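RsfP (Uncultured bacterium, PDB 4GLJ) probably catalyses the phosphate-dependent cleavage of methylthioadenosine, as a methylthioadenosine phosphorylase, and binds the dye rhodamine B. Local coordinates at residues Gln28-Val36 with Asp48-Val59. Sequence-based numbering, arbitrary orientation.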
ATOM      1  N   GLN A  28      24.411   6.075 -26.654  1.00 63.31           N
ATOM      2  CA  GLN A  28      25.257   6.096 -27.877  1.00 71.13           C
ATOM      3  C   GLN A  28      26.421   7.122 -27.925  1.00 71.41           C
ATOM      4  O   GLN A  28      27.535   6.776 -28.342  1.00 73.90           O
ATOM      5  CB  GLN A  28      24.350   6.299 -29.110  1.00 76.36           C
ATOM      6  CG  GLN A  28      25.045   6.454 -30.464  1.00 85.92           C
ATOM      7  CD  GLN A  28      25.406   5.120 -31.095  1.00 90.47           C
ATOM      8  OE1 GLN A  28      25.799   4.179 -30.402  1.00 92.01           O
ATOM      9  NE2 GLN A  28      25.270   5.031 -32.414  1.00 94.82           N
ATOM     10  N   ALA A  29      26.180   8.369 -27.516  1.00 68.94           N
ATOM     11  CA  ALA A  29      27.192   9.414 -27.700  1.00 68.12           C
ATOM     12  C   ALA A  29      28.434   9.347 -26.751  1.00 64.59           C
ATOM     13  O   ALA A  29      29.463   9.971 -27.033  1.00 64.37           O
ATOM     14  CB  ALA A  29      26.547  10.799 -27.687  1.00 68.81           C
ATOM     15  N   LEU A  30      28.372   8.585 -25.653  1.00 57.84           N
ATOM     16  CA  LEU A  30      29.550   8.533 -24.763  1.00 54.68           C
ATOM     17  C   LEU A  30      30.759   7.953 -25.473  1.00 53.59           C
ATOM     18  O   LEU A  30      30.635   6.977 -26.215  1.00 52.71           O
ATOM     19  CB  LEU A  30      29.287   7.711 -23.505  1.00 51.71           C
ATOM     20  CG  LEU A  30      28.087   8.102 -22.645  1.00 51.22           C
ATOM     21  CD1 LEU A  30      27.842   6.985 -21.609  1.00 52.14           C
ATOM     22  CD2 LEU A  30      28.291   9.456 -21.976  1.00 48.88           C
ATOM     23  N   THR A  31      31.919   8.546 -25.223  1.00 50.52           N
ATOM     24  CA  THR A  31      33.183   8.005 -25.700  1.00 51.07           C
ATOM     25  C   THR A  31      33.918   7.178 -24.649  1.00 49.73           C
ATOM     26  O   THR A  31      33.686   7.346 -23.428  1.00 47.82           O
ATOM     27  CB  THR A  31      34.123   9.141 -26.147  1.00 53.43           C
ATOM     28  OG1 THR A  31      34.415   9.974 -25.014  1.00 53.69           O
ATOM     29  CG2 THR A  31      33.455   9.979 -27.242  1.00 54.99           C
ATOM     30  N   ASN A  32      34.820   6.307 -25.127  1.00 50.04           N
ATOM     31  CA  ASN A  32      35.569   5.355 -24.302  1.00 50.16           C
ATOM     32  C   ASN A  32      34.631   4.629 -23.334  1.00 47.71           C
ATOM     33  O   ASN A  32      34.945   4.498 -22.127  1.00 46.24           O
ATOM     34  CB  ASN A  32      36.729   6.022 -23.556  1.00 52.03           C
ATOM     35  CG  ASN A  32      37.879   6.414 -24.501  1.00 57.77           C
ATOM     36  OD1 ASN A  32      38.524   5.563 -25.135  1.00 62.79           O
ATOM     37  ND2 ASN A  32      38.123   7.707 -24.613  1.00 58.94           N
ATOM     38  N   LYS A  33      33.490   4.176 -23.866  1.00 47.07           N
ATOM     39  CA  LYS A  33      32.533   3.374 -23.100  1.00 47.87           C
ATOM     40  C   LYS A  33      33.259   2.199 -22.474  1.00 49.22           C
ATOM     41  O   LYS A  33      34.190   1.610 -23.085  1.00 48.54           O
ATOM     42  CB  LYS A  33      31.406   2.855 -23.981  1.00 51.85           C
ATOM     43  CG  LYS A  33      30.406   3.911 -24.434  1.00 57.47           C
ATOM     44  CD  LYS A  33      29.339   3.247 -25.313  1.00 61.95           C
ATOM     45  CE  LYS A  33      28.498   4.270 -26.061  1.00 63.16           C
ATOM     46  NZ  LYS A  33      29.335   4.924 -27.094  1.00 65.30           N
ATOM     47  N   ARG A  34      32.897   1.889 -21.242  1.00 44.64           N
ATOM     48  CA  ARG A  34      33.417   0.688 -20.562  1.00 46.79           C
ATOM     49  C   ARG A  34      32.386   0.301 -19.516  1.00 46.95           C
ATOM     50  O   ARG A  34      31.726   1.204 -18.937  1.00 45.73           O
ATOM     51  CB  ARG A  34      34.812   0.915 -19.924  1.00 47.37           C
ATOM     52  CG  ARG A  34      34.876   1.930 -18.763  1.00 44.96           C
ATOM     53  CD  ARG A  34      35.241   3.309 -19.282  1.00 45.25           C
ATOM     54  NE  ARG A  34      35.511   4.316 -18.263  1.00 44.31           N
ATOM     55  CZ  ARG A  34      35.572   5.615 -18.538  1.00 45.08           C
ATOM     56  NH1 ARG A  34      35.379   6.031 -19.770  1.00 45.84           N
ATOM     57  NH2 ARG A  34      35.812   6.510 -17.588  1.00 45.99           N
ATOM     58  N   SER A  35      32.194  -0.996 -19.308  1.00 46.46           N
ATOM     59  CA  SER A  35      31.156  -1.477 -18.393  1.00 47.69           C
ATOM     60  C   SER A  35      31.770  -1.892 -17.067  1.00 48.66           C
ATOM     61  O   SER A  35      32.848  -2.480 -17.048  1.00 47.11           O
ATOM     62  CB  SER A  35      30.453  -2.683 -18.985  1.00 50.32           C
ATOM     63  OG  SER A  35      29.588  -2.284 -20.015  1.00 52.26           O
ATOM     64  N   VAL A  36      31.091  -1.618 -15.958  1.00 46.10           N
ATOM     65  CA  VAL A  36      31.600  -2.097 -14.679  1.00 48.32           C
ATOM     66  C   VAL A  36      30.490  -2.903 -13.997  1.00 49.52           C
ATOM     67  O   VAL A  36      29.311  -2.485 -14.007  1.00 47.06           O
ATOM     68  CB  VAL A  36      32.172  -0.968 -13.780  1.00 47.77           C
ATOM     69  CG1 VAL A  36      33.393  -0.319 -14.457  1.00 54.05           C
ATOM     70  CG2 VAL A  36      31.116   0.075 -13.485  1.00 47.76           C
ATOM     71  N   ASP A  48      25.097  -4.084 -15.832  1.00 37.46           N
ATOM     72  CA  ASP A  48      26.407  -3.448 -15.699  1.00 38.49           C
ATOM     73  C   ASP A  48      26.246  -1.947 -15.929  1.00 37.36           C
ATOM     74  O   ASP A  48      25.487  -1.534 -16.780  1.00 37.93           O
ATOM     75  CB  ASP A  48      27.371  -4.020 -16.740  1.00 42.27           C
ATOM     76  CG  ASP A  48      27.715  -5.478 -16.491  1.00 46.70           C
ATOM     77  OD1 ASP A  48      27.442  -6.015 -15.388  1.00 51.33           O
ATOM     78  OD2 ASP A  48      28.271  -6.101 -17.396  1.00 50.74           O
ATOM     79  N   ILE A  49      26.853  -1.132 -15.085  1.00 36.07           N
ATOM     80  CA  ILE A  49      26.855   0.286 -15.286  1.00 34.63           C
ATOM     81  C   ILE A  49      27.862   0.666 -16.396  1.00 36.27           C
ATOM     82  O   ILE A  49      29.024   0.191 -16.413  1.00 37.05           O
ATOM     83  CB  ILE A  49      27.122   0.939 -13.936  1.00 36.37           C
ATOM     84  CG1 ILE A  49      25.849   0.768 -13.079  1.00 35.09           C
ATOM     85  CG2 ILE A  49      27.487   2.417 -14.067  1.00 37.62           C
ATOM     86  CD1 ILE A  49      26.183   0.741 -11.620  1.00 38.18           C
ATOM     87  N   VAL A  50      27.380   1.431 -17.374  1.00 35.35           N
ATOM     88  CA  VAL A  50      28.268   1.941 -18.447  1.00 35.49           C
ATOM     89  C   VAL A  50      28.871   3.321 -18.062  1.00 35.01           C
ATOM     90  O   VAL A  50      28.163   4.252 -17.655  1.00 34.53           O
ATOM     91  CB  VAL A  50      27.585   2.062 -19.830  1.00 36.22           C
ATOM     92  CG1 VAL A  50      28.574   2.623 -20.875  1.00 37.21           C
ATOM     93  CG2 VAL A  50      27.112   0.709 -20.359  1.00 37.48           C
ATOM     94  N   LEU A  51      30.185   3.415 -18.143  1.00 36.99           N
ATOM     95  CA  LEU A  51      30.909   4.675 -17.938  1.00 39.18           C
ATOM     96  C   LEU A  51      31.460   5.174 -19.262  1.00 39.58           C
ATOM     97  O   LEU A  51      31.987   4.416 -20.071  1.00 39.59           O
ATOM     98  CB  LEU A  51      32.037   4.542 -16.910  1.00 41.96           C
ATOM     99  CG  LEU A  51      31.525   4.137 -15.518  1.00 40.50           C
ATOM    100  CD1 LEU A  51      32.652   3.468 -14.755  1.00 47.90           C
ATOM    101  CD2 LEU A  51      31.033   5.346 -14.767  1.00 38.12           C
ATOM    102  N   GLY A  52      31.322   6.470 -19.480  1.00 40.11           N
ATOM    103  CA  GLY A  52      31.844   7.052 -20.696  1.00 40.46           C
ATOM    104  C   GLY A  52      31.924   8.542 -20.475  1.00 41.52           C
ATOM    105  O   GLY A  52      31.471   9.035 -19.425  1.00 40.73           O
ATOM    106  N   GLU A  53      32.500   9.237 -21.455  1.00 43.29           N
ATOM    107  CA  GLU A  53      32.657  10.688 -21.403  1.00 44.82           C
ATOM    108  C   GLU A  53      31.767  11.343 -22.444  1.00 45.11           C
ATOM    109  O   GLU A  53      31.682  10.903 -23.580  1.00 44.19           O
ATOM    110  CB  GLU A  53      34.131  11.120 -21.573  1.00 46.08           C
ATOM    111  CG  GLU A  53      34.932  10.968 -20.275  1.00 46.75           C
ATOM    112  CD  GLU A  53      35.256   9.498 -19.965  1.00 47.79           C
ATOM    113  OE1 GLU A  53      35.557   8.739 -20.933  1.00 44.85           O
ATOM    114  OE2 GLU A  53      35.211   9.111 -18.761  1.00 47.13           O
ATOM    115  N   LEU A  54      31.077  12.381 -21.991  1.00 46.06           N
ATOM    116  CA  LEU A  54      30.301  13.275 -22.840  1.00 48.18           C
ATOM    117  C   LEU A  54      31.114  14.548 -22.747  1.00 50.76           C
ATOM    118  O   LEU A  54      31.238  15.121 -21.664  1.00 47.50           O
ATOM    119  CB  LEU A  54      28.887  13.403 -22.200  1.00 47.89           C
ATOM    120  CG  LEU A  54      27.610  13.413 -23.047  1.00 50.43           C
ATOM    121  CD1 LEU A  54      27.642  12.342 -24.145  1.00 50.75           C
ATOM    122  CD2 LEU A  54      26.386  13.263 -22.145  1.00 45.58           C
ATOM    123  N   ASN A  55      31.769  14.948 -23.861  1.00 53.69           N
ATOM    124  CA  ASN A  55      32.724  16.062 -23.835  1.00 56.29           C
ATOM    125  C   ASN A  55      33.737  16.018 -22.676  1.00 55.16           C
ATOM    126  O   ASN A  55      33.948  17.002 -21.961  1.00 54.64           O
ATOM    127  CB  ASN A  55      32.007  17.421 -23.833  1.00 62.31           C
ATOM    128  CG  ASN A  55      30.914  17.530 -24.905  1.00 70.29           C
ATOM    129  OD1 ASN A  55      30.209  16.561 -25.224  1.00 75.33           O
ATOM    130  ND2 ASN A  55      30.741  18.734 -25.433  1.00 73.28           N
ATOM    131  N   GLY A  56      34.381  14.884 -22.478  1.00 54.49           N
ATOM    132  CA  GLY A  56      35.350  14.796 -21.413  1.00 51.23           C
ATOM    133  C   GLY A  56      34.808  14.730 -20.005  1.00 50.58           C
ATOM    134  O   GLY A  56      35.592  14.517 -19.066  1.00 51.43           O
ATOM    135  N   VAL A  57      33.485  14.905 -19.830  1.00 47.23           N
ATOM    136  CA  VAL A  57      32.850  14.721 -18.531  1.00 43.80           C
ATOM    137  C   VAL A  57      32.461  13.234 -18.381  1.00 42.55           C
ATOM    138  O   VAL A  57      31.749  12.712 -19.221  1.00 42.47           O
ATOM    139  CB  VAL A  57      31.529  15.519 -18.420  1.00 43.81           C
ATOM    140  CG1 VAL A  57      30.871  15.297 -17.050  1.00 42.17           C
ATOM    141  CG2 VAL A  57      31.733  17.000 -18.717  1.00 46.16           C
ATOM    142  N   THR A  58      32.940  12.565 -17.340  1.00 40.46           N
ATOM    143  CA  THR A  58      32.607  11.158 -17.088  1.00 41.36           C
ATOM    144  C   THR A  58      31.181  11.053 -16.542  1.00 39.14           C
ATOM    145  O   THR A  58      30.826  11.758 -15.589  1.00 39.39           O
ATOM    146  CB  THR A  58      33.609  10.541 -16.083  1.00 41.76           C
ATOM    147  OG1 THR A  58      34.901  10.553 -16.690  1.00 42.44           O
ATOM    148  CG2 THR A  58      33.254   9.102 -15.727  1.00 40.30           C
ATOM    149  N   VAL A  59      30.360  10.207 -17.165  1.00 38.94           N
ATOM    150  CA  VAL A  59      28.965  10.011 -16.726  1.00 38.09           C
ATOM    151  C   VAL A  59      28.774   8.498 -16.541  1.00 36.51           C
ATOM    152  O   VAL A  59      29.363   7.720 -17.292  1.00 34.52           O
ATOM    153  CB  VAL A  59      28.039  10.497 -17.841  1.00 38.58           C
ATOM    154  CG1 VAL A  59      26.631  10.280 -17.439  1.00 38.50           C
ATOM    155  CG2 VAL A  59      28.246  11.994 -18.106  1.00 40.86           C
TER
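Two bent side chains make the salt bridge between Arg34 and Glu53. In Arg34, chi1 of 65° sets CG between the backbone N and the carbonyl carbon, and a bend at chi2 (-94°) then carries the guanidinium along the neighbouring strand; Glu53, turned at its own chi2 (74°), brings its carboxylate up to meet it. The grip is end-on and bidentate: NH1 of Arg34 donates to OE1 of Glu53 at 3.0 Å and NH2 to OE2 at 2.9 Å, each oxygen using its syn lone pair, with the two flat groups nearly coplanar. Thr58 OG1 also donates to OE2, on its anti lone pair and at an unusually short distance, while NH1 makes a second bond to Asn32 O; the added partners should limit rotation of both flat groups. Over one guanidinium face lies Leu51, its CB 3.7 Å from Arg34 NE.

The bridge spans a beta bulge in an antiparallel pair at the margin of the mixed sheet of this phosphorylase-superfamily fold: strand 33-36 lies against 49-54, which runs through a type I' turn into strand 57-63. Thr31 and Glu53 form one hydrogen-bonded pair, and the register has slipped by one residue when Arg34 pairs with Leu51. Glu53 O receives both Thr31 N (2.9 Å) and, from above the carbonyl plane, Thr31 OG1 (3.2 Å).

On the opposite side from the salt bridge, Leu30 sets CB 3.9 Å from Gly52 CA and CD2 3.7 Å from Leu54 CD1. Back on the face of the salt bridge, Val36 CG1 meets Leu51 CD1 at 3.9 Å, and Asn12 touches both residues.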